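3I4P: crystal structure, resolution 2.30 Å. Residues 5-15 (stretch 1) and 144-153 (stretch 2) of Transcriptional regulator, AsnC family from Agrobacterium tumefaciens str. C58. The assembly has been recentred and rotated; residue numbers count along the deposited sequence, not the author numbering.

Stretch 1 (5-15) DRKILRILQED
Stretch 2, residues 144-153: TTELPLDYML

A helix can hold an irregular segment of chain in place by lending its side chains to backbone groups of the loop, and residues 5-15 and 144-153 of this AsnC-family regulator illustrate the principle. The clearest example is Gln13, whose carboxamide pairs with both backbone polar groups of Leu147: Leu147 N donates to Gln13 OE1 at 2.9 Å (163°), and Gln13 NE2 donates to Leu147 O at 3.2 Å (177°). The amide thus pairs with one N-H and one C=O, as a neighbouring strand would. The CA-to-CB bond of Gln13 points toward the loop, and an m, t side chain with chi3 of 124° presents the amide to Leu147.

The second anchor is Arg6, about two turns earlier on the same face of the helix. Its NE donates to Leu149 O at 2.8 Å, with the oxygen at the guanidinium edge near its plane; Arg6 NH2 adds a weak bond to Leu149 O at 3.1 Å. Chi angles of -174°, -165°, -94° and 150° bring the guanidinium to the loop although the CA-to-CB bond points sideways. Leu149 opens a type I turn ending at Met152, closed by a weak bond from Met152 N to Leu149 O at 3.4 Å. A water extends the anchor, accepting weakly from Arg6 NH2 at 2.7 Å and donating to Asp150 O at 3.0 Å and Met152 O at 2.8 Å.

Water also mediates where direct pairing would be unfavourable. Glu14 OE2 and Glu146 OE1 lie 4.1 Å apart as like charges, and one water donates to both, 2.8 Å from Glu14 OE2 and 2.8 Å from Glu146 OE1. Another donates to Gln13 O at 2.9 Å and Glu146 OE2 at 2.6 Å.

The backbone frame is simple. Residues 5-12 are helical, with phi/psi near -60/-45 and i to i+4 bonds such as Arg10 N to Arg6 O at 2.8 Å. The loop, largely extended from Glu146 (-70/121) through Pro148 (-67/134), then enters the turn at Leu149 (-109/1), whose central residues are Asp150 (-65/-16) and Tyr151 (-102/-7). It runs against the helix direction: Gln13 CA lies 5.4 Å from Glu146 CA, whereas Arg6 CA lies 6.9 Å from Leu149 CA.

Packing between the anchors centres on Leu149, m, t, which points toward the helix and sets CD1 3.6 Å from Arg10 CA, 3.6 Å from Gln13 NE2 and, in an apolar contact, 4.2 Å from Leu9 CB. At the Arg6 end, selenomethionine Met152, with chi angles of -81°, -177° and 71°, places CE in apolar contact 3.8 Å from Leu9 CD1 and SE 3.9 Å from Arg6 CG. Together the stretches bury 577 Å².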

# COMPACT_ATOMS: atom_id res chain seq x y z
N ASP A 5 0.79 35.59 31.97
CA ASP A 5 1.96 35.06 31.25
C ASP A 5 1.53 34.60 29.87
O ASP A 5 2.21 34.85 28.89
CB ASP A 5 2.59 33.88 32.02
CG ASP A 5 3.29 34.33 33.30
OD1 ASP A 5 4.00 35.35 33.26
OD2 ASP A 5 3.16 33.65 34.34
N ARG A 6 0.38 33.95 29.80
CA ARG A 6 -0.18 33.54 28.52
C ARG A 6 -0.45 34.72 27.57
O ARG A 6 -0.11 34.62 26.36
CB ARG A 6 -1.44 32.71 28.73
CG ARG A 6 -1.99 32.13 27.43
CD ARG A 6 -3.40 31.64 27.61
NE ARG A 6 -3.44 30.24 27.94
CZ ARG A 6 -4.37 29.66 28.68
NH1 ARG A 6 -5.35 30.36 29.23
NH2 ARG A 6 -4.28 28.35 28.89
N LYS A 7 -1.06 35.80 28.09
CA LYS A 7 -1.30 37.02 27.28
C LYS A 7 0.01 37.58 26.75
O LYS A 7 0.08 37.97 25.60
CB LYS A 7 -1.98 38.11 28.10
CG LYS A 7 -3.47 37.92 28.37
CD LYS A 7 -3.92 38.79 29.55
CE LYS A 7 -5.31 39.41 29.35
NZ LYS A 7 -5.20 40.89 29.02
N ILE A 8 1.05 37.60 27.58
CA ILE A 8 2.40 38.05 27.16
C ILE A 8 2.96 37.17 26.03
O ILE A 8 3.36 37.68 25.00
CB ILE A 8 3.40 38.14 28.38
CG1 ILE A 8 2.95 39.25 29.36
CG2 ILE A 8 4.85 38.41 27.89
CD1 ILE A 8 3.66 39.22 30.75
N LEU A 9 2.95 35.86 26.24
CA LEU A 9 3.44 34.89 25.26
C LEU A 9 2.68 34.90 23.94
O LEU A 9 3.26 34.70 22.86
CB LEU A 9 3.42 33.46 25.84
CG LEU A 9 4.38 33.21 27.00
CD1 LEU A 9 4.17 31.81 27.60
CD2 LEU A 9 5.84 33.47 26.61
N ARG A 10 1.38 35.16 24.01
CA ARG A 10 0.57 35.19 22.79
C ARG A 10 1.02 36.30 21.84
O ARG A 10 1.01 36.13 20.60
CB ARG A 10 -0.88 35.34 23.18
CG ARG A 10 -1.89 35.44 22.05
CD ARG A 10 -3.33 35.17 22.68
NE ARG A 10 -3.53 33.72 22.92
CZ ARG A 10 -4.11 33.15 23.97
NH1 ARG A 10 -4.61 33.90 24.98
NH2 ARG A 10 -4.23 31.82 24.02
N ILE A 11 1.42 37.44 22.42
CA ILE A 11 1.93 38.54 21.63
C ILE A 11 3.39 38.24 21.22
O ILE A 11 3.74 38.43 20.06
CB ILE A 11 1.84 39.88 22.39
CG1 ILE A 11 0.36 40.17 22.73
CG2 ILE A 11 2.48 41.01 21.55
CD1 ILE A 11 0.14 41.28 23.72
N LEU A 12 4.21 37.76 22.15
CA LEU A 12 5.64 37.53 21.87
C LEU A 12 5.84 36.55 20.69
O LEU A 12 6.67 36.78 19.84
CB LEU A 12 6.41 37.09 23.13
CG LEU A 12 6.68 38.19 24.18
CD1 LEU A 12 7.47 37.62 25.34
CD2 LEU A 12 7.43 39.39 23.59
N GLN A 13 5.02 35.51 20.62
CA GLN A 13 5.06 34.54 19.52
C GLN A 13 4.68 35.15 18.17
O GLN A 13 5.01 34.58 17.12
CB GLN A 13 4.08 33.39 19.79
CG GLN A 13 4.49 32.45 20.87
CD GLN A 13 3.71 31.14 20.78
OE1 GLN A 13 4.31 30.06 20.69
NE2 GLN A 13 2.38 31.22 20.72
N GLU A 14 3.93 36.24 18.20
CA GLU A 14 3.51 36.96 16.99
C GLU A 14 4.51 38.04 16.56
O GLU A 14 4.67 38.30 15.38
CB GLU A 14 2.12 37.60 17.18
CG GLU A 14 0.95 36.63 17.10
CD GLU A 14 -0.35 37.13 17.78
OE1 GLU A 14 -0.34 38.26 18.34
OE2 GLU A 14 -1.38 36.38 17.77
N ASP A 15 5.17 38.65 17.53
CA ASP A 15 5.95 39.85 17.32
C ASP A 15 6.75 40.11 18.57
O ASP A 15 6.19 40.40 19.60
CB ASP A 15 5.01 41.04 17.05
CG ASP A 15 5.76 42.36 16.67
OD1 ASP A 15 7.01 42.38 16.53
OD2 ASP A 15 5.06 43.39 16.50
N THR A 144 3.31 28.51 10.72
CA THR A 144 3.48 29.34 11.87
C THR A 144 4.41 28.67 12.87
O THR A 144 4.48 27.43 12.95
CB THR A 144 2.10 29.63 12.56
OG1 THR A 144 2.29 30.66 13.53
CG2 THR A 144 1.54 28.39 13.23
N THR A 145 5.09 29.53 13.63
CA THR A 145 5.97 29.13 14.75
C THR A 145 5.27 29.34 16.10
O THR A 145 5.80 29.01 17.15
CB THR A 145 7.28 29.98 14.67
OG1 THR A 145 6.97 31.37 14.88
CG2 THR A 145 7.93 29.81 13.29
N GLU A 146 4.06 29.90 16.04
CA GLU A 146 3.14 30.03 17.20
C GLU A 146 2.58 28.67 17.61
O GLU A 146 1.93 27.97 16.82
CB GLU A 146 1.97 30.96 16.88
CG GLU A 146 2.42 32.39 16.59
CD GLU A 146 1.38 33.25 15.91
OE1 GLU A 146 0.17 32.96 16.06
OE2 GLU A 146 1.74 34.23 15.23
N LEU A 147 2.84 28.31 18.85
CA LEU A 147 2.22 27.16 19.47
C LEU A 147 0.80 27.52 19.98
O LEU A 147 0.53 28.66 20.33
CB LEU A 147 3.10 26.63 20.61
CG LEU A 147 4.53 26.18 20.19
CD1 LEU A 147 5.36 25.77 21.40
CD2 LEU A 147 4.48 25.04 19.11
N PRO A 148 -0.10 26.52 20.04
CA PRO A 148 -1.40 26.74 20.72
C PRO A 148 -1.16 26.92 22.21
O PRO A 148 -0.35 26.17 22.80
CB PRO A 148 -2.18 25.45 20.42
CG PRO A 148 -1.13 24.38 20.12
CD PRO A 148 0.03 25.14 19.49
N LEU A 149 -1.80 27.92 22.82
CA LEU A 149 -1.51 28.27 24.19
C LEU A 149 -2.67 27.88 25.12
O LEU A 149 -2.59 28.07 26.34
CB LEU A 149 -1.12 29.75 24.31
CG LEU A 149 0.13 30.18 23.51
CD1 LEU A 149 0.35 31.68 23.60
CD2 LEU A 149 1.35 29.44 23.98
N ASP A 150 -3.71 27.28 24.52
CA ASP A 150 -4.87 26.80 25.26
C ASP A 150 -4.55 25.64 26.23
O ASP A 150 -5.32 25.38 27.11
CB ASP A 150 -5.99 26.40 24.27
N TYR A 151 -3.41 24.98 26.10
CA TYR A 151 -3.10 23.80 26.93
C TYR A 151 -2.15 24.08 28.09
O TYR A 151 -1.87 23.18 28.91
CB TYR A 151 -2.46 22.73 26.03
CG TYR A 151 -3.33 22.33 24.86
CD1 TYR A 151 -4.44 21.48 25.06
CD2 TYR A 151 -3.09 22.79 23.59
CE1 TYR A 151 -5.26 21.09 24.00
CE2 TYR A 151 -3.91 22.42 22.51
CZ TYR A 151 -4.99 21.55 22.74
OH TYR A 151 -5.79 21.16 21.70
N MSE A 152 -1.62 25.31 28.13
CA MSE A 152 -0.63 25.73 29.13
C MSE A 152 -1.12 25.46 30.55
O MSE A 152 -2.33 25.62 30.86
CB MSE A 152 -0.37 27.24 29.03
CG MSE A 152 0.55 27.63 28.00
SE MSE A 152 0.86 29.53 28.06
CE MSE A 152 1.89 29.62 29.71
N LEU A 153 -0.19 25.07 31.41
CA LEU A 153 -0.58 24.59 32.76
C LEU A 153 0.57 24.70 33.77
O LEU A 153 0.71 25.73 34.42
CB LEU A 153 -1.13 23.15 32.67
CG LEU A 153 -2.64 22.90 32.91
CD1 LEU A 153 -3.44 24.22 33.24
CD2 LEU A 153 -3.30 22.10 31.76
O HOH W 1 -4.94 25.96 30.06
O HOH W 2 6.54 32.16 17.39
O HOH W 3 6.60 29.47 19.53
O HOH W 4 4.16 34.59 14.31
O HOH W 5 -1.98 34.68 15.67